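Pinoresinol-lariciresinol reductase (Thuja plicata, PDB 1QYD) catalyses the NADPH-dependent, enantioselective reduction of pinoresinol to lariciresinol and of lariciresinol to secoisolariciresinol in lignan biosynthesis. Local coordinates at residues T217-P222 / F284-N289; A169-H174 / H271-F276. All coordinates share one frame; numbering follows the deposited sequence.

Contact 1 (T217-P222 / F284-N289); sequences TMYIRP and FEIGPN
One face of the Phe-284 ring carries the guanidinium of Arg-221, whose NH2 sits above the plane, displaced toward the rim and closest to CE2 and CZ of Phe-284. It is an off-centre cation-pi contact, with CZ of Arg-221 4.4 Å from the ring centroid of Phe-284 and the two planes 41° apart. At its edge, and in its plane, the same guanidinium meets the carbonyl O of Phe-284. NH1 and NH2 of Arg-221 both hydrogen-bond this O, end-on: NH1 at 3.0 Å and nearly along the C=O axis, NH2 at 3.3 Å from above the carbonyl plane. One residue is thus held twice, by its ring and by its backbone. Leu-281 O takes a further hydrogen bond from NH2.

Strand 217-219 is the middle strand of a small parallel sheet of this NmrA-type reductase, and residues 284-289 are the loop leading into strand 290-292, outermost within this chain. A weak hydrogen bond from Thr-217 N to Asn-289 O, 3.4 Å long, precedes the backbone bonds that Thr-217 and Tyr-219 make to Ile-291.

The Tyr-219 ring, with Thr-217 CG2 over one face, reaches tip to tip toward Phe-284, its OH 3.7 Å from Phe-284 CE2 and the planes inclined at 51°. Ile-286 slides past both Tyr-219 and Arg-221 in the opposite direction; its CG1, anti to the carbonyl carbon (chi1 -81°), lies 3.7 Å from CD2 of Tyr-219 and 3.4 Å from NH1 of Arg-221.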
loop_
_atom_site.group_PDB
_atom_site.type_symbol
_atom_site.label_atom_id
_atom_site.label_comp_id
_atom_site.label_asym_id
_atom_site.label_seq_id
_atom_site.Cartn_x
_atom_site.Cartn_y
_atom_site.Cartn_z
ATOM N N THR A 217 -4.231 8.486 -24.927
ATOM C CA THR A 217 -2.952 8.267 -24.231
ATOM C C THR A 217 -1.870 8.911 -25.089
ATOM O O THR A 217 -1.875 8.752 -26.311
ATOM C CB THR A 217 -2.634 6.753 -24.033
ATOM O OG1 THR A 217 -3.726 6.181 -23.283
ATOM C CG2 THR A 217 -1.343 6.520 -23.255
ATOM N N MET A 218 -0.971 9.705 -24.485
ATOM C CA MET A 218 0.073 10.391 -25.224
ATOM C C MET A 218 1.385 9.726 -24.928
ATOM O O MET A 218 1.899 9.854 -23.822
ATOM C CB MET A 218 0.172 11.860 -24.823
ATOM C CG MET A 218 1.174 12.525 -25.737
ATOM S SD MET A 218 1.757 14.094 -25.091
ATOM C CE MET A 218 1.297 14.979 -26.515
ATOM N N TYR A 219 1.906 8.990 -25.904
ATOM C CA TYR A 219 3.199 8.321 -25.804
ATOM C C TYR A 219 4.304 9.262 -26.281
ATOM O O TYR A 219 4.134 10.012 -27.239
ATOM C CB TYR A 219 3.218 7.061 -26.669
ATOM C CG TYR A 219 2.249 5.948 -26.272
ATOM C CD1 TYR A 219 2.450 5.233 -25.097
ATOM C CD2 TYR A 219 1.157 5.624 -27.082
ATOM C CE1 TYR A 219 1.568 4.205 -24.741
ATOM C CE2 TYR A 219 0.276 4.603 -26.730
ATOM C CZ TYR A 219 0.486 3.897 -25.562
ATOM O OH TYR A 219 -0.372 2.873 -25.208
ATOM N N ILE A 220 5.439 9.347 -25.594
ATOM C CA ILE A 220 6.559 10.106 -26.126
ATOM C C ILE A 220 7.458 8.936 -26.520
ATOM O O ILE A 220 7.815 8.059 -25.709
ATOM C CB ILE A 220 7.216 10.978 -25.057
ATOM C CG1 ILE A 220 6.227 11.813 -24.249
ATOM C CG2 ILE A 220 8.142 11.908 -25.819
ATOM C CD1 ILE A 220 6.801 12.923 -23.351
ATOM N N ARG A 221 7.679 8.885 -27.849
ATOM C CA ARG A 221 8.450 7.814 -28.481
ATOM C C ARG A 221 9.470 8.397 -29.419
ATOM O O ARG A 221 9.374 8.099 -30.612
ATOM C CB ARG A 221 7.525 6.862 -29.282
ATOM C CG ARG A 221 7.029 5.704 -28.465
ATOM C CD ARG A 221 6.209 4.728 -29.263
ATOM N NE ARG A 221 5.910 3.602 -28.384
ATOM C CZ ARG A 221 5.133 2.569 -28.737
ATOM N NH1 ARG A 221 4.539 2.454 -29.931
ATOM N NH2 ARG A 221 4.986 1.593 -27.859
ATOM N N PRO A 222 10.438 9.250 -29.009
ATOM C CA PRO A 222 11.141 10.155 -29.909
ATOM C C PRO A 222 11.982 9.237 -30.739
ATOM O O PRO A 222 12.654 8.367 -30.188
ATOM C CB PRO A 222 11.964 11.045 -29.083
ATOM C CG PRO A 222 11.419 10.818 -27.710
ATOM C CD PRO A 222 11.016 9.351 -27.684
ATOM N N PHE A 284 4.608 -2.719 -28.664
ATOM C CA PHE A 284 3.194 -2.624 -29.010
ATOM C C PHE A 284 2.873 -1.424 -29.880
ATOM O O PHE A 284 3.582 -0.425 -30.028
ATOM C CB PHE A 284 2.305 -2.566 -27.730
ATOM C CG PHE A 284 2.658 -1.394 -26.839
ATOM C CD1 PHE A 284 3.572 -1.588 -25.816
ATOM C CD2 PHE A 284 2.136 -0.131 -27.101
ATOM C CE1 PHE A 284 3.978 -0.498 -25.055
ATOM C CE2 PHE A 284 2.542 0.947 -26.341
ATOM C CZ PHE A 284 3.467 0.774 -25.315
ATOM N N GLU A 285 1.639 -1.594 -30.320
ATOM C CA GLU A 285 0.927 -0.716 -31.208
ATOM C C GLU A 285 0.555 0.589 -30.593
ATOM O O GLU A 285 0.411 0.660 -29.374
ATOM C CB GLU A 285 -0.340 -1.435 -31.685
ATOM C CG GLU A 285 -1.032 -2.424 -30.705
ATOM C CD GLU A 285 -1.615 -1.876 -29.403
ATOM O OE1 GLU A 285 -1.630 -2.598 -28.399
ATOM O OE2 GLU A 285 -2.075 -0.732 -29.395
ATOM N N ILE A 286 0.410 1.644 -31.384
ATOM C CA ILE A 286 -0.172 2.815 -30.770
ATOM C C ILE A 286 -1.615 2.648 -31.190
ATOM O O ILE A 286 -2.405 2.200 -30.347
ATOM C CB ILE A 286 0.494 4.150 -31.282
ATOM C CG1 ILE A 286 1.780 4.273 -30.481
ATOM C CG2 ILE A 286 -0.330 5.429 -31.043
ATOM C CD1 ILE A 286 2.627 5.509 -30.747
ATOM N N GLY A 287 -1.944 2.909 -32.472
ATOM C CA GLY A 287 -3.309 2.845 -32.990
ATOM C C GLY A 287 -4.312 3.669 -32.181
ATOM O O GLY A 287 -3.932 4.586 -31.458
ATOM N N PRO A 288 -5.591 3.289 -32.160
ATOM C CA PRO A 288 -6.775 4.181 -32.088
ATOM C C PRO A 288 -7.099 5.177 -30.935
ATOM O O PRO A 288 -7.538 6.297 -31.231
ATOM C CB PRO A 288 -7.922 3.223 -32.297
ATOM C CG PRO A 288 -7.291 1.908 -32.649
ATOM C CD PRO A 288 -5.967 1.903 -31.945
ATOM N N ASN A 289 -6.952 4.790 -29.639
ATOM C CA ASN A 289 -7.188 5.599 -28.430
ATOM C C ASN A 289 -5.843 6.031 -27.819
ATOM O O ASN A 289 -5.535 5.810 -26.639
ATOM C CB ASN A 289 -8.008 4.781 -27.366
ATOM C CG ASN A 289 -9.548 4.906 -27.302
ATOM O OD1 ASN A 289 -10.104 5.686 -26.517
ATOM N ND2 ASN A 289 -10.321 4.118 -28.058
#

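Contact 2 (A169-H174 / H271-F276)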
loop_
_atom_site.group_PDB
_atom_site.type_symbol
_atom_site.label_atom_id
_atom_site.label_comp_id
_atom_site.label_asym_id
_atom_site.label_seq_id
_atom_site.Cartn_x
_atom_site.Cartn_y
_atom_site.Cartn_z
ATOM N N ALA A 169 21.491 1.961 -16.501
ATOM C CA ALA A 169 20.478 1.069 -15.955
ATOM C C ALA A 169 20.955 0.036 -14.929
ATOM O O ALA A 169 20.413 -1.073 -14.798
ATOM C CB ALA A 169 19.776 0.371 -17.113
ATOM N N GLN A 170 21.933 0.433 -14.093
ATOM C CA GLN A 170 22.523 -0.524 -13.177
ATOM C C GLN A 170 21.952 -0.644 -11.792
ATOM O O GLN A 170 21.658 0.315 -11.073
ATOM C CB GLN A 170 24.002 -0.252 -13.091
ATOM C CG GLN A 170 24.684 -1.342 -13.931
ATOM C CD GLN A 170 25.190 -0.941 -15.305
ATOM O OE1 GLN A 170 24.826 -1.474 -16.347
ATOM N NE2 GLN A 170 26.109 -0.003 -15.342
ATOM N N LEU A 171 21.849 -1.934 -11.483
ATOM C CA LEU A 171 21.277 -2.522 -10.277
ATOM C C LEU A 171 21.769 -1.980 -8.958
ATOM O O LEU A 171 21.334 -2.478 -7.911
ATOM C CB LEU A 171 21.525 -4.062 -10.202
ATOM C CG LEU A 171 21.097 -5.123 -11.225
ATOM C CD1 LEU A 171 21.357 -6.500 -10.668
ATOM C CD2 LEU A 171 19.621 -5.020 -11.504
ATOM N N ASP A 172 22.714 -1.026 -9.016
ATOM C CA ASP A 172 23.371 -0.485 -7.834
ATOM C C ASP A 172 22.868 0.867 -7.371
ATOM O O ASP A 172 23.130 1.285 -6.236
ATOM C CB ASP A 172 24.909 -0.409 -8.057
ATOM C CG ASP A 172 25.476 0.414 -9.200
ATOM O OD1 ASP A 172 24.772 1.154 -9.876
ATOM O OD2 ASP A 172 26.671 0.311 -9.424
ATOM N N GLY A 173 22.143 1.534 -8.273
ATOM C CA GLY A 173 21.505 2.784 -7.932
ATOM C C GLY A 173 22.393 3.989 -8.075
ATOM O O GLY A 173 21.929 5.082 -7.783
ATOM N N HIS A 174 23.646 3.870 -8.515
ATOM C CA HIS A 174 24.500 5.027 -8.720
ATOM C C HIS A 174 23.896 5.783 -9.889
ATOM O O HIS A 174 23.391 5.152 -10.800
ATOM C CB HIS A 174 25.956 4.590 -9.053
ATOM C CG HIS A 174 26.679 3.687 -8.039
ATOM N ND1 HIS A 174 26.181 2.887 -7.079
ATOM C CD2 HIS A 174 28.050 3.527 -8.009
ATOM C CE1 HIS A 174 27.185 2.264 -6.495
ATOM N NE2 HIS A 174 28.306 2.652 -7.059
ATOM N N HIS A 271 10.410 -4.351 -13.474
ATOM C CA HIS A 271 10.016 -3.037 -13.935
ATOM C C HIS A 271 11.206 -2.873 -14.844
ATOM O O HIS A 271 11.081 -2.854 -16.056
ATOM C CB HIS A 271 9.981 -2.101 -12.720
ATOM C CG HIS A 271 10.370 -0.648 -12.872
ATOM N ND1 HIS A 271 11.206 -0.021 -12.058
ATOM C CD2 HIS A 271 9.919 0.234 -13.820
ATOM C CE1 HIS A 271 11.269 1.216 -12.483
ATOM N NE2 HIS A 271 10.497 1.369 -13.541
ATOM N N LEU A 272 12.396 -2.880 -14.263
ATOM C CA LEU A 272 13.635 -2.917 -15.010
ATOM C C LEU A 272 13.701 -4.225 -15.781
ATOM O O LEU A 272 14.433 -4.372 -16.756
ATOM C CB LEU A 272 14.735 -2.823 -14.017
ATOM C CG LEU A 272 16.157 -2.782 -14.434
ATOM C CD1 LEU A 272 16.470 -1.521 -15.188
ATOM C CD2 LEU A 272 16.983 -2.835 -13.172
ATOM N N TYR A 273 12.925 -5.192 -15.296
ATOM C CA TYR A 273 12.798 -6.471 -15.933
ATOM C C TYR A 273 11.612 -6.466 -16.898
ATOM O O TYR A 273 11.539 -7.315 -17.778
ATOM C CB TYR A 273 12.702 -7.526 -14.807
ATOM C CG TYR A 273 14.067 -7.799 -14.112
ATOM C CD1 TYR A 273 14.627 -9.089 -14.148
ATOM C CD2 TYR A 273 14.817 -6.786 -13.486
ATOM C CE1 TYR A 273 15.883 -9.365 -13.589
ATOM C CE2 TYR A 273 16.079 -7.050 -12.926
ATOM C CZ TYR A 273 16.608 -8.341 -12.984
ATOM O OH TYR A 273 17.867 -8.610 -12.462
ATOM N N GLN A 274 10.678 -5.509 -16.833
ATOM C CA GLN A 274 9.610 -5.384 -17.820
ATOM C C GLN A 274 10.135 -4.516 -18.949
ATOM O O GLN A 274 9.763 -4.741 -20.091
ATOM C CB GLN A 274 8.393 -4.696 -17.248
ATOM C CG GLN A 274 7.955 -5.089 -15.840
ATOM C CD GLN A 274 7.287 -6.436 -15.600
ATOM O OE1 GLN A 274 6.687 -7.078 -16.470
ATOM N NE2 GLN A 274 7.347 -6.874 -14.348
ATOM N N ILE A 275 10.954 -3.485 -18.660
ATOM C CA ILE A 275 11.683 -2.637 -19.620
ATOM C C ILE A 275 12.688 -3.424 -20.536
ATOM O O ILE A 275 12.609 -3.403 -21.774
ATOM C CB ILE A 275 12.481 -1.525 -18.843
ATOM C CG1 ILE A 275 11.578 -0.605 -18.098
ATOM C CG2 ILE A 275 13.216 -0.616 -19.802
ATOM C CD1 ILE A 275 12.394 0.377 -17.225
ATOM N N PHE A 276 13.672 -4.128 -19.941
ATOM C CA PHE A 276 14.724 -4.811 -20.695
ATOM C C PHE A 276 14.655 -6.349 -20.613
ATOM O O PHE A 276 15.638 -6.973 -20.198
ATOM C CB PHE A 276 16.141 -4.336 -20.198
ATOM C CG PHE A 276 16.410 -2.837 -19.997
ATOM C CD1 PHE A 276 16.650 -2.011 -21.084
ATOM C CD2 PHE A 276 16.412 -2.291 -18.701
ATOM C CE1 PHE A 276 16.893 -0.650 -20.883
ATOM C CE2 PHE A 276 16.653 -0.926 -18.495
ATOM C CZ PHE A 276 16.897 -0.103 -19.592
#
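Leu-171 and Leu-272 meet obliquely through their methyl ends, CD2 of Leu-171 lying 3.8 Å from CD2 of Leu-272. Leu-272 points from the helical turn 272-275 toward the loop, with CG anti to its backbone N (chi1 -178°). The CD2 methyl of Leu-171 also approaches the edge of the Tyr-273 ring, near its plane and 4.1 Å from OH of Tyr-273, and these two side chains cross at about a right angle. A single methyl is therefore shared between a leucine branch and an aromatic rim.

Ala-169 works beside this pair. Its CB points toward the helix and touches the outer end of the Phe-276 ring, 3.7 Å from CE2, in an oblique approach. That ring is lined from within its own segment: Ile-275 CG2 lies over the centre of one face, and Leu-272 CD1 stands at the edge in the plane. Leu-272 thus touches the loop and also borders the ring that Ala-169 meets. The helical turn packs on helix 161-164 as well, Leu-272 and Ile-275 touching Phe-164, while Phe-276 touches Met-159 of strand 159-160.

The loop side is shaped by a type I beta turn from Gln-170 to Gly-173; an Asx turn, in which Asp-172 OD1 accepts from His-174 N, overlaps its end. On the other side His-271, inferred to bind substrate, occupies the N-cap position.

No hydrogen bond joins the two segments. Their contact thus rests on methyl and ring contacts, and the carbonyl O of Ala-169, a buried residue, 4.0 Å from CD1 of Leu-272, is bonded to the hydroxyl of Tyr-185 outside them.

In the fold
Along the chain the segments alternate, 169-174, 217-222, 271-276 and 284-289, so the two contacts are crossed rather than nested. Their centres are 23 Å apart and their nearest atoms about 9 Å, without touching. Contact 1 lies at the three-stranded parallel sheet 154-156, 217-219 and 290-292, near Arg-142, inferred to bind NADP(+). Contact 2 packs helix 272-275 against the loop between helix 161-164 and strand 181-182. Residues 277-283 connect segment 271-276 to segment 284-289. One run of chain thus takes part in both, linking the surroundings of His-271, the inferred substrate-binding residue, to the small sheet.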